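Local structure of alpha-amylase (Eisenia fetida, 6M4K) at residues A[449-453]-A[492-497]; A[280-285]-A[331-337]; A[36-42]-A[386-392]. The protein probably hydrolyses internal alpha-1,4-glucosidic linkages of starch-like polysaccharides, as a calcium-binding member of glycoside hydrolase family 13. All coordinates share one frame; numbering follows the deposited sequence. Where two conformers were deposited one is given.

Contact 1. Residues A[449-453]-A[492-497]; sequences YCDVI and MIAIHV
Asp451 meets Ala494 where the loop following strand 447-449 runs along strand 492-496, inside the C-terminal all-beta domain. An Asx turn shapes the loop there, and the carboxylate that closes it also grips the strand. The first carbon, Asp451 CB, rests against Ile493 CG2. CG, turned anti to the backbone N (chi1 166°), passes the CA of Ile493 and sends OD1 onto the strand backbone. Ala494 N donates to Asp451 OD1 at 3.0 Å, on the anti side and somewhat out of the carboxylate plane. Ile453 N approaches the same oxygen from the other face at 3.0 Å, so two N-H groups fix the rotation of the carboxylate. OD2 takes a hydrogen bond from Ser454, and water 2 joins it to Met492 O. One residue along, the loop returns a bond: Val452 N to Ala494 O, 2.9 Å and nearly straight (166° at the hydrogen). Ala494 is thus held at both its N and its O by consecutive loop residues. Its CB packs 3.9 Å from Val452 CG2 and also touches Ile453 CG1, with Met394 of helix 389-401 covering Ala494 and Ile453. The Val452 side chain crosses that of His496 at about a right angle, Val452 CG1 lying 3.8 Å from His496 NE2. Toward the far end of the strand, Tyr449 CB sits on Ile495 CG2, and its ring turns an edge to the backbone carbonyl of His496, CD2 lying 3.5 Å from that O; the Tyr449 hydroxyl bonds to Pro445 O. Water 1 connects Cys450 O with His496 N, and the His496 ring is pinned by ND1 donating to Val497 O at 2.8 Å, with that oxygen lying in the ring plane.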
loop_
_atom_site.group_PDB
_atom_site.type_symbol
_atom_site.label_atom_id
_atom_site.label_comp_id
_atom_site.label_asym_id
_atom_site.label_seq_id
_atom_site.Cartn_x
_atom_site.Cartn_y
_atom_site.Cartn_z
ATOM N N TYR A 449 30.549 6.055 9.757
ATOM C CA TYR A 449 29.284 5.788 9.091
ATOM C C TYR A 449 28.868 6.984 8.249
ATOM O O TYR A 449 29.215 8.126 8.557
ATOM C CB TYR A 449 28.180 5.534 10.122
ATOM C CG TYR A 449 28.351 4.293 10.966
ATOM C CD1 TYR A 449 29.253 4.254 12.025
ATOM C CD2 TYR A 449 27.578 3.165 10.724
ATOM C CE1 TYR A 449 29.391 3.123 12.800
ATOM C CE2 TYR A 449 27.704 2.034 11.494
ATOM C CZ TYR A 449 28.611 2.011 12.529
ATOM O OH TYR A 449 28.727 0.882 13.291
ATOM N N CYS A 450 28.102 6.723 7.195
ATOM C CA CYS A 450 27.515 7.774 6.382
ATOM C C CYS A 450 26.014 7.847 6.625
ATOM O O CYS A 450 25.353 6.826 6.852
ATOM C CB CYS A 450 27.738 7.523 4.891
ATOM S SG CYS A 450 29.450 7.227 4.437
ATOM N N ASP A 451 25.482 9.063 6.553
ATOM C CA ASP A 451 24.045 9.276 6.626
ATOM C C ASP A 451 23.404 8.780 5.335
ATOM O O ASP A 451 23.567 9.388 4.273
ATOM C CB ASP A 451 23.758 10.758 6.822
ATOM C CG ASP A 451 22.311 11.094 6.577
ATOM O OD1 ASP A 451 21.447 10.270 6.956
ATOM O OD2 ASP A 451 22.021 12.155 5.996
ATOM N N VAL A 452 22.643 7.684 5.424
ATOM C CA VAL A 452 22.054 7.098 4.222
ATOM C C VAL A 452 20.853 7.875 3.717
ATOM O O VAL A 452 20.365 7.595 2.618
ATOM C CB VAL A 452 21.752 5.594 4.367
ATOM C CG1 VAL A 452 23.019 4.839 4.684
ATOM C CG2 VAL A 452 20.679 5.355 5.431
ATOM N N ILE A 453 20.376 8.861 4.480
ATOM C CA ILE A 453 19.338 9.739 3.953
ATOM C C ILE A 453 19.906 10.629 2.853
ATOM O O ILE A 453 19.271 10.833 1.817
ATOM C CB ILE A 453 18.698 10.568 5.083
ATOM C CG1 ILE A 453 18.071 9.655 6.143
ATOM C CG2 ILE A 453 17.659 11.546 4.522
ATOM C CD1 ILE A 453 16.940 8.798 5.624
ATOM N N MET A 492 17.018 14.559 9.131
ATOM C CA MET A 492 17.180 13.261 9.770
ATOM C C MET A 492 18.516 12.682 9.352
ATOM O O MET A 492 18.998 12.951 8.247
ATOM C CB MET A 492 16.157 12.244 9.269
ATOM C CG MET A 492 14.732 12.651 9.348
ATOM S SD MET A 492 13.741 11.306 8.695
ATOM C CE MET A 492 14.039 11.461 6.937
ATOM N N ILE A 493 19.087 11.865 10.219
ATOM C CA ILE A 493 20.295 11.120 9.912
ATOM C C ILE A 493 20.011 9.668 10.240
ATOM O O ILE A 493 19.509 9.367 11.325
ATOM C CB ILE A 493 21.501 11.637 10.717
ATOM C CG1 ILE A 493 21.915 13.021 10.211
ATOM C CG2 ILE A 493 22.654 10.645 10.643
ATOM C CD1 ILE A 493 23.098 13.606 10.959
ATOM N N ALA A 494 20.330 8.774 9.311
ATOM C CA ALA A 494 20.185 7.344 9.545
ATOM C C ALA A 494 21.501 6.669 9.199
ATOM O O ALA A 494 22.057 6.914 8.123
ATOM C CB ALA A 494 19.046 6.765 8.697
ATOM N N ILE A 495 21.995 5.836 10.103
ATOM C CA ILE A 495 23.253 5.134 9.906
ATOM C C ILE A 495 23.039 3.660 10.215
ATOM O O ILE A 495 22.202 3.295 11.048
ATOM C CB ILE A 495 24.402 5.726 10.763
ATOM C CG1 ILE A 495 24.040 5.695 12.247
ATOM C CG2 ILE A 495 24.729 7.151 10.320
ATOM C CD1 ILE A 495 25.196 6.107 13.183
ATOM N N HIS A 496 23.782 2.801 9.523
ATOM C CA HIS A 496 23.623 1.373 9.774
ATOM C C HIS A 496 24.881 0.634 9.358
ATOM O O HIS A 496 25.714 1.160 8.621
ATOM C CB HIS A 496 22.364 0.782 9.099
ATOM C CG HIS A 496 22.366 0.849 7.600
ATOM N ND1 HIS A 496 23.081 -0.023 6.807
ATOM C CD2 HIS A 496 21.702 1.666 6.748
ATOM C CE1 HIS A 496 22.876 0.270 5.533
ATOM N NE2 HIS A 496 22.040 1.292 5.468
ATOM N N VAL A 497 24.999 -0.597 9.847
ATOM C CA VAL A 497 26.169 -1.404 9.550
ATOM C C VAL A 497 26.086 -1.925 8.124
ATOM O O VAL A 497 25.039 -1.895 7.480
ATOM C CB VAL A 497 26.331 -2.549 10.559
ATOM C CG1 VAL A 497 26.507 -1.980 11.948
ATOM C CG2 VAL A 497 25.131 -3.494 10.506
HETATM O O HOH W 1 25.544 4.297 7.792
HETATM O O HOH W 2 19.995 13.881 5.921
#

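Contact 2. Residues A[280-285]-A[331-337]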
loop_
_atom_site.group_PDB
_atom_site.type_symbol
_atom_site.label_atom_id
_atom_site.label_comp_id
_atom_site.label_asym_id
_atom_site.label_seq_id
_atom_site.Cartn_x
_atom_site.Cartn_y
_atom_site.Cartn_z
ATOM N N LEU A 280 5.657 9.124 19.698
ATOM C CA LEU A 280 5.841 7.867 18.976
ATOM C C LEU A 280 6.600 6.820 19.776
ATOM O O LEU A 280 6.804 5.713 19.264
ATOM C CB LEU A 280 6.546 8.128 17.646
ATOM C CG LEU A 280 5.766 8.991 16.655
ATOM C CD1 LEU A 280 6.588 9.256 15.405
ATOM C CD2 LEU A 280 4.425 8.346 16.294
ATOM N N VAL A 281 7.029 7.139 21.003
ATOM C CA VAL A 281 7.804 6.207 21.821
ATOM C C VAL A 281 7.141 4.834 21.914
ATOM O O VAL A 281 7.826 3.806 21.978
ATOM C CB VAL A 281 8.081 6.831 23.211
ATOM C CG1 VAL A 281 6.783 7.090 23.970
ATOM C CG2 VAL A 281 9.028 5.966 24.032
ATOM N N ASN A 282 5.810 4.787 21.906
ATOM C CA ASN A 282 5.065 3.537 22.012
ATOM C C ASN A 282 4.199 3.281 20.779
ATOM O O ASN A 282 3.171 2.595 20.861
ATOM C CB ASN A 282 4.195 3.543 23.268
ATOM C CG ASN A 282 3.073 4.570 23.188
ATOM O OD1 ASN A 282 3.171 5.571 22.467
ATOM N ND2 ASN A 282 1.989 4.313 23.918
ATOM N N PHE A 283 4.591 3.821 19.630
ATOM C CA PHE A 283 3.759 3.701 18.445
ATOM C C PHE A 283 3.550 2.242 18.055
ATOM O O PHE A 283 4.465 1.419 18.106
ATOM C CB PHE A 283 4.385 4.445 17.273
ATOM C CG PHE A 283 3.542 4.367 16.036
ATOM C CD1 PHE A 283 2.348 5.063 15.962
ATOM C CD2 PHE A 283 3.905 3.548 14.978
ATOM C CE1 PHE A 283 1.536 4.967 14.836
ATOM C CE2 PHE A 283 3.095 3.452 13.859
ATOM C CZ PHE A 283 1.916 4.164 13.794
ATOM N N GLY A 284 2.327 1.941 17.635
ATOM C CA GLY A 284 1.980 0.614 17.175
ATOM C C GLY A 284 0.654 0.199 17.761
ATOM O O GLY A 284 -0.264 1.017 17.888
ATOM N N GLU A 285 0.569 -1.077 18.148
ATOM C CA GLU A 285 -0.679 -1.621 18.672
ATOM C C GLU A 285 -1.198 -0.808 19.853
ATOM O O GLU A 285 -2.414 -0.655 20.008
ATOM C CB GLU A 285 -0.467 -3.086 19.069
ATOM C CG GLU A 285 -1.739 -3.823 19.486
ATOM C CD GLU A 285 -1.500 -5.292 19.791
ATOM O OE1 GLU A 285 -0.359 -5.775 19.615
ATOM O OE2 GLU A 285 -2.471 -5.966 20.194
ATOM N N PHE A 331 10.439 6.991 9.398
ATOM C CA PHE A 331 10.045 6.430 10.682
ATOM C C PHE A 331 9.404 5.058 10.511
ATOM O O PHE A 331 9.767 4.101 11.206
ATOM C CB PHE A 331 9.103 7.368 11.442
ATOM C CG PHE A 331 8.634 6.770 12.735
ATOM C CD1 PHE A 331 9.446 6.811 13.855
ATOM C CD2 PHE A 331 7.420 6.102 12.810
ATOM C CE1 PHE A 331 9.045 6.228 15.038
ATOM C CE2 PHE A 331 7.021 5.495 13.993
ATOM C CZ PHE A 331 7.831 5.567 15.108
ATOM N N GLU A 332 8.428 4.955 9.608
ATOM C CA GLU A 332 7.709 3.697 9.413
ATOM C C GLU A 332 8.656 2.560 9.040
ATOM O O GLU A 332 8.484 1.424 9.498
ATOM C CB GLU A 332 6.648 3.915 8.337
ATOM C CG GLU A 332 6.104 2.675 7.683
ATOM C CD GLU A 332 5.276 3.042 6.488
ATOM O OE1 GLU A 332 4.058 3.130 6.648
ATOM O OE2 GLU A 332 5.866 3.274 5.399
ATOM N N LEU A 333 9.670 2.850 8.223
ATOM C CA LEU A 333 10.611 1.836 7.760
ATOM C C LEU A 333 11.624 1.476 8.833
ATOM O O LEU A 333 12.101 0.339 8.864
ATOM C CB LEU A 333 11.331 2.332 6.504
ATOM C CG LEU A 333 10.480 2.235 5.230
ATOM C CD1 LEU A 333 11.103 3.044 4.111
ATOM C CD2 LEU A 333 10.334 0.773 4.804
ATOM N N ALA A 334 11.985 2.426 9.696
ATOM C CA ALA A 334 12.941 2.152 10.759
ATOM C C ALA A 334 12.305 1.465 11.953
ATOM O O ALA A 334 13.019 0.816 12.726
ATOM C CB ALA A 334 13.574 3.462 11.235
ATOM N N TRP A 335 11.004 1.620 12.141
ATOM C CA TRP A 335 10.277 1.032 13.255
ATOM C C TRP A 335 10.053 -0.455 12.986
ATOM O O TRP A 335 10.453 -1.000 11.958
ATOM C CB TRP A 335 8.946 1.763 13.434
ATOM C CG TRP A 335 8.319 1.760 14.804
ATOM C CD1 TRP A 335 7.082 1.275 15.138
ATOM C CD2 TRP A 335 8.859 2.336 15.998
ATOM N NE1 TRP A 335 6.830 1.501 16.469
ATOM C CE2 TRP A 335 7.908 2.150 17.018
ATOM C CE3 TRP A 335 10.063 2.985 16.305
ATOM C CZ2 TRP A 335 8.119 2.594 18.319
ATOM C CZ3 TRP A 335 10.268 3.430 17.589
ATOM C CH2 TRP A 335 9.309 3.225 18.586
ATOM N N ASP A 336 9.431 -1.137 13.947
ATOM C CA ASP A 336 9.060 -2.545 13.783
ATOM C C ASP A 336 7.570 -2.639 14.069
ATOM O O ASP A 336 7.155 -2.781 15.223
ATOM C CB ASP A 336 9.871 -3.447 14.699
ATOM C CG ASP A 336 9.582 -4.919 14.466
ATOM O OD1 ASP A 336 8.968 -5.254 13.432
ATOM O OD2 ASP A 336 9.973 -5.745 15.314
ATOM N N TYR A 337 6.772 -2.536 13.016
ATOM C CA TYR A 337 5.326 -2.579 13.142
ATOM C C TYR A 337 4.696 -2.742 11.767
ATOM O O TYR A 337 4.718 -1.820 10.935
ATOM C CB TYR A 337 4.759 -1.322 13.820
ATOM C CG TYR A 337 3.242 -1.328 13.878
ATOM C CD1 TYR A 337 2.565 -2.148 14.779
ATOM C CD2 TYR A 337 2.488 -0.543 13.011
ATOM C CE1 TYR A 337 1.179 -2.169 14.830
ATOM C CE2 TYR A 337 1.112 -0.560 13.050
ATOM C CZ TYR A 337 0.454 -1.381 13.947
ATOM O OH TYR A 337 -0.918 -1.367 13.958
#
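Trp335 spends its indole N-H on the backbone of Phe283: NE1 donates to Phe283 O at 2.9 Å, with an angle of 158° at the hydrogen. The oxygen lies in the plane of the indole, whereas the donor stands above the plane of the carbonyl. Trp335 CG lies anti to the backbone N (chi1 -154°), which carries the indole toward the loop. Farther along the same ring, Trp335 CZ2 comes 3.5 Å from Leu280 O, and the indole edge at CH2 faces Val281 O. Phe331 is enclosed on both faces, by Leu280 CD1 over its centre on one side (3.8 Å from the centroid) and by Trp335 CB near the rim on the other. Its edge points at the face of Phe283 in an offset edge-to-face pair, centroids 5.9 Å apart and planes at 71°. Tyr337, obliquely placed beside Phe283, takes Gly284 CA over its own face, 3.8 Å from the ring centroid. Phe283, Phe331, Trp335 and Tyr337 form an aromatic cluster on the outside of the (beta/alpha)8 barrel, between the loop that leads to its seventh strand, 295-297, and the end of helix 322-334, which precedes its eighth, 339-344. Trp335 N bonds to Phe331 O, tying the first residue after the helix to its last turn. Replacing Trp335 by an alanine would probably leave Phe283 O without its indole donor and open a gap beside Phe331 and the loop carbonyls. In the next shell Leu265 of helix 259-270 backs Leu280, Phe283 and Phe331, while Trp287 stands edge-to-face with Phe283. The Tyr337 hydroxyl is anchored on Leu290 O, and Phe419 of the C-terminal domain makes an edge-to-face pair with Trp335.

Contact 3. Residues A[36-42]-A[386-392]; sequences WLADHNY and HRWREMY
Trp36 is layered between Arg387 and His40. On one face the guanidinium of Arg387 lies flat, centres 3.7 Å apart and planes at 10°, a cation-pi stack over the five-membered ring; Arg387 CG covers the six-membered ring. The side chain is extended from CG to NE (chi3 -176°), which lays it along the length of the indole. His40 ND1 lies over the opposite face while donating to Trp36 O at 2.8 Å. The far edge of the indole meets the face of Tyr392 in an offset edge-to-face pair, where Trp36 CH2 lies 3.7 Å from Tyr392 CD2. Tyr392 also receives the edge of His40 on a face, His40 CD2 to Tyr392 CD1 3.7 Å, with Arg389 CA over its other face. His386 points its edge at the face of the six-membered ring of Trp36, offset, the planes at 90°. Glu33 is shared by His386 NE2 and Arg387 NE, so one carboxylate steadies both neighbours of the indole. Polar links flank this aromatic cluster: Tyr42 OH gives a weak hydrogen bond to His386 O at 2.8 Å, and water 3 joins His40 O to Tyr392 O. Asn41, at positive phi, ends helix 27-39 in a Schellman motif that swings Tyr42 back to the contact. The site lies at the seam of the (beta/alpha)8 barrel: helix 27-39 follows its first strand and helix 389-401 its last. Beneath, Tyr42 packs on Val20 of strand 19-22 and Leu342 of strand 339-344, and His386 ND1 bonds to Ser344; Met391 leans on helix 322-334.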
loop_
_atom_site.group_PDB
_atom_site.type_symbol
_atom_site.label_atom_id
_atom_site.label_comp_id
_atom_site.label_asym_id
_atom_site.label_seq_id
_atom_site.Cartn_x
_atom_site.Cartn_y
_atom_site.Cartn_z
ATOM N N TRP A 36 15.023 -3.576 -11.059
ATOM C CA TRP A 36 15.385 -2.504 -10.139
ATOM C C TRP A 36 14.945 -2.836 -8.718
ATOM O O TRP A 36 15.705 -2.653 -7.757
ATOM C CB TRP A 36 14.760 -1.181 -10.618
ATOM C CG TRP A 36 15.297 0.014 -9.875
ATOM C CD1 TRP A 36 16.305 0.853 -10.283
ATOM C CD2 TRP A 36 14.887 0.480 -8.582
ATOM N NE1 TRP A 36 16.533 1.812 -9.325
ATOM C CE2 TRP A 36 15.681 1.607 -8.268
ATOM C CE3 TRP A 36 13.916 0.063 -7.662
ATOM C CZ2 TRP A 36 15.547 2.311 -7.063
ATOM C CZ3 TRP A 36 13.781 0.757 -6.468
ATOM C CH2 TRP A 36 14.597 1.870 -6.176
ATOM N N LEU A 37 13.717 -3.331 -8.575
ATOM C CA LEU A 37 13.199 -3.687 -7.262
ATOM C C LEU A 37 14.025 -4.786 -6.609
ATOM O O LEU A 37 14.321 -4.710 -5.415
ATOM C CB LEU A 37 11.743 -4.115 -7.380
ATOM C CG LEU A 37 10.795 -2.972 -7.735
ATOM C CD1 LEU A 37 9.471 -3.525 -8.246
ATOM C CD2 LEU A 37 10.559 -2.075 -6.532
ATOM N N ALA A 38 14.392 -5.818 -7.375
ATOM C CA ALA A 38 15.242 -6.875 -6.828
ATOM C C ALA A 38 16.592 -6.324 -6.387
ATOM O O ALA A 38 17.080 -6.652 -5.301
ATOM C CB ALA A 38 15.416 -7.991 -7.864
ATOM N N ASP A 39 17.203 -5.470 -7.215
ATOM C CA ASP A 39 18.505 -4.896 -6.877
ATOM C C ASP A 39 18.448 -4.067 -5.603
ATOM O O ASP A 39 19.467 -3.915 -4.918
ATOM C CB ASP A 39 19.023 -4.027 -8.029
ATOM C CG ASP A 39 19.395 -4.832 -9.262
ATOM O OD1 ASP A 39 19.520 -6.070 -9.167
ATOM O OD2 ASP A 39 19.575 -4.208 -10.327
ATOM N N HIS A 40 17.279 -3.512 -5.279
ATOM C CA HIS A 40 17.091 -2.706 -4.084
ATOM C C HIS A 40 16.379 -3.468 -2.981
ATOM O O HIS A 40 16.002 -2.878 -1.961
ATOM C CB HIS A 40 16.388 -1.397 -4.437
ATOM C CG HIS A 40 17.241 -0.500 -5.272
ATOM N ND1 HIS A 40 17.404 -0.686 -6.627
ATOM C CD2 HIS A 40 18.042 0.539 -4.934
ATOM C CE1 HIS A 40 18.244 0.221 -7.096
ATOM N NE2 HIS A 40 18.645 0.976 -6.089
ATOM N N ASN A 41 16.209 -4.772 -3.163
ATOM C CA ASN A 41 15.740 -5.658 -2.102
ATOM C C ASN A 41 14.357 -5.284 -1.575
ATOM O O ASN A 41 14.079 -5.358 -0.377
ATOM C CB ASN A 41 16.794 -5.848 -1.017
ATOM C CG ASN A 41 17.936 -6.685 -1.518
ATOM O OD1 ASN A 41 17.727 -7.821 -1.932
ATOM N ND2 ASN A 41 19.123 -6.116 -1.572
ATOM N N TYR A 42 13.474 -4.918 -2.500
ATOM C CA TYR A 42 12.046 -4.929 -2.239
ATOM C C TYR A 42 11.512 -6.338 -2.489
ATOM O O TYR A 42 12.041 -7.079 -3.319
ATOM C CB TYR A 42 11.345 -3.969 -3.197
ATOM C CG TYR A 42 11.516 -2.494 -2.891
ATOM C CD1 TYR A 42 10.622 -1.841 -2.057
ATOM C CD2 TYR A 42 12.542 -1.750 -3.460
ATOM C CE1 TYR A 42 10.721 -0.476 -1.806
ATOM C CE2 TYR A 42 12.658 -0.374 -3.207
ATOM C CZ TYR A 42 11.743 0.239 -2.376
ATOM O OH TYR A 42 11.814 1.595 -2.109
ATOM N N HIS A 386 9.183 4.988 -4.663
ATOM C CA HIS A 386 10.004 3.846 -4.276
ATOM C C HIS A 386 11.431 3.965 -4.790
ATOM O O HIS A 386 12.325 3.295 -4.262
ATOM C CB HIS A 386 9.364 2.553 -4.783
ATOM C CG HIS A 386 9.364 2.432 -6.268
ATOM N ND1 HIS A 386 8.527 3.170 -7.080
ATOM C CD2 HIS A 386 10.127 1.677 -7.092
ATOM C CE1 HIS A 386 8.769 2.862 -8.341
ATOM N NE2 HIS A 386 9.737 1.961 -8.376
ATOM N N ARG A 387 11.657 4.810 -5.803
ATOM C CA ARG A 387 12.987 5.113 -6.316
ATOM C C ARG A 387 13.625 6.348 -5.691
ATOM O O ARG A 387 14.746 6.705 -6.078
ATOM C CB ARG A 387 12.953 5.280 -7.840
ATOM C CG ARG A 387 12.712 4.013 -8.646
ATOM C CD ARG A 387 13.412 4.142 -9.990
ATOM N NE ARG A 387 13.174 3.027 -10.895
ATOM C CZ ARG A 387 13.947 2.777 -11.947
ATOM N NH1 ARG A 387 14.995 3.557 -12.191
ATOM N NH2 ARG A 387 13.689 1.750 -12.746
ATOM N N TRP A 388 12.961 7.028 -4.759
ATOM C CA TRP A 388 13.614 8.126 -4.056
ATOM C C TRP A 388 14.686 7.558 -3.139
ATOM O O TRP A 388 14.449 6.578 -2.429
ATOM C CB TRP A 388 12.607 8.890 -3.202
ATOM C CG TRP A 388 11.516 9.620 -3.943
ATOM C CD1 TRP A 388 11.257 9.601 -5.281
ATOM C CD2 TRP A 388 10.532 10.477 -3.357
ATOM N NE1 TRP A 388 10.165 10.403 -5.569
ATOM C CE2 TRP A 388 9.707 10.950 -4.397
ATOM C CE3 TRP A 388 10.275 10.893 -2.047
ATOM C CZ2 TRP A 388 8.650 11.826 -4.167
ATOM C CZ3 TRP A 388 9.219 11.756 -1.819
ATOM C CH2 TRP A 388 8.419 12.212 -2.875
ATOM N N ARG A 389 15.861 8.196 -3.122
ATOM C CA ARG A 389 16.955 7.692 -2.298
ATOM C C ARG A 389 16.550 7.594 -0.833
ATOM O O ARG A 389 16.923 6.640 -0.137
ATOM C CB ARG A 389 18.202 8.577 -2.449
ATOM C CG ARG A 389 19.416 8.091 -1.640
ATOM C CD ARG A 389 20.543 9.131 -1.645
ATOM N NE ARG A 389 20.089 10.304 -0.911
ATOM C CZ ARG A 389 19.663 11.431 -1.464
ATOM N NH1 ARG A 389 19.681 11.597 -2.783
ATOM N NH2 ARG A 389 19.217 12.401 -0.671
ATOM N N GLU A 390 15.807 8.587 -0.331
ATOM C CA GLU A 390 15.397 8.560 1.066
ATOM C C GLU A 390 14.540 7.337 1.360
ATOM O O GLU A 390 14.607 6.781 2.465
ATOM C CB GLU A 390 14.654 9.847 1.420
ATOM C CG GLU A 390 15.480 11.134 1.220
ATOM C CD GLU A 390 15.342 11.765 -0.164
ATOM O OE1 GLU A 390 14.968 11.082 -1.143
ATOM O OE2 GLU A 390 15.602 12.985 -0.276
ATOM N N MET A 391 13.765 6.886 0.374
ATOM C CA MET A 391 12.950 5.686 0.540
ATOM C C MET A 391 13.784 4.421 0.394
ATOM O O MET A 391 13.792 3.573 1.282
ATOM C CB MET A 391 11.816 5.663 -0.482
ATOM C CG MET A 391 10.547 6.303 0.000
ATOM S SD MET A 391 10.795 8.023 0.482
ATOM C CE MET A 391 9.100 8.584 0.603
ATOM N N TYR A 392 14.483 4.265 -0.730
ATOM C CA TYR A 392 15.158 2.985 -0.930
ATOM C C TYR A 392 16.310 2.778 0.040
ATOM O O TYR A 392 16.580 1.638 0.428
ATOM C CB TYR A 392 15.521 2.713 -2.393
ATOM C CG TYR A 392 16.595 3.579 -3.028
ATOM C CD1 TYR A 392 17.927 3.471 -2.657
ATOM C CD2 TYR A 392 16.271 4.459 -4.049
ATOM C CE1 TYR A 392 18.906 4.249 -3.263
ATOM C CE2 TYR A 392 17.239 5.224 -4.677
ATOM C CZ TYR A 392 18.545 5.126 -4.271
ATOM O OH TYR A 392 19.509 5.909 -4.892
HETATM O O HOH W 3 17.042 -0.428 -1.318
#

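In the fold
From the N terminus, 36-42 opens contact 3, which closes only at 386-392 after nearly the whole barrel has been built. Contact 2 is nested in that long loop and closes the shorter one from 280-285 to 331-337, between the loop before strand 295-297 and the end of helix 322-334. Contact 1 follows in series within the C-terminal domain, joining 449-453 to 492-497, and none of the three cross. Helix 389-401 links them: Leu333 CD1 packs on Met391 O (3.9 Å) between contacts 2 and 3, and Arg389 NE probably bonds to Ile453 O (2.9 Å), tying barrel to C-terminal domain. Contacts 1 and 2 do not touch; their centres are about 18 Å apart.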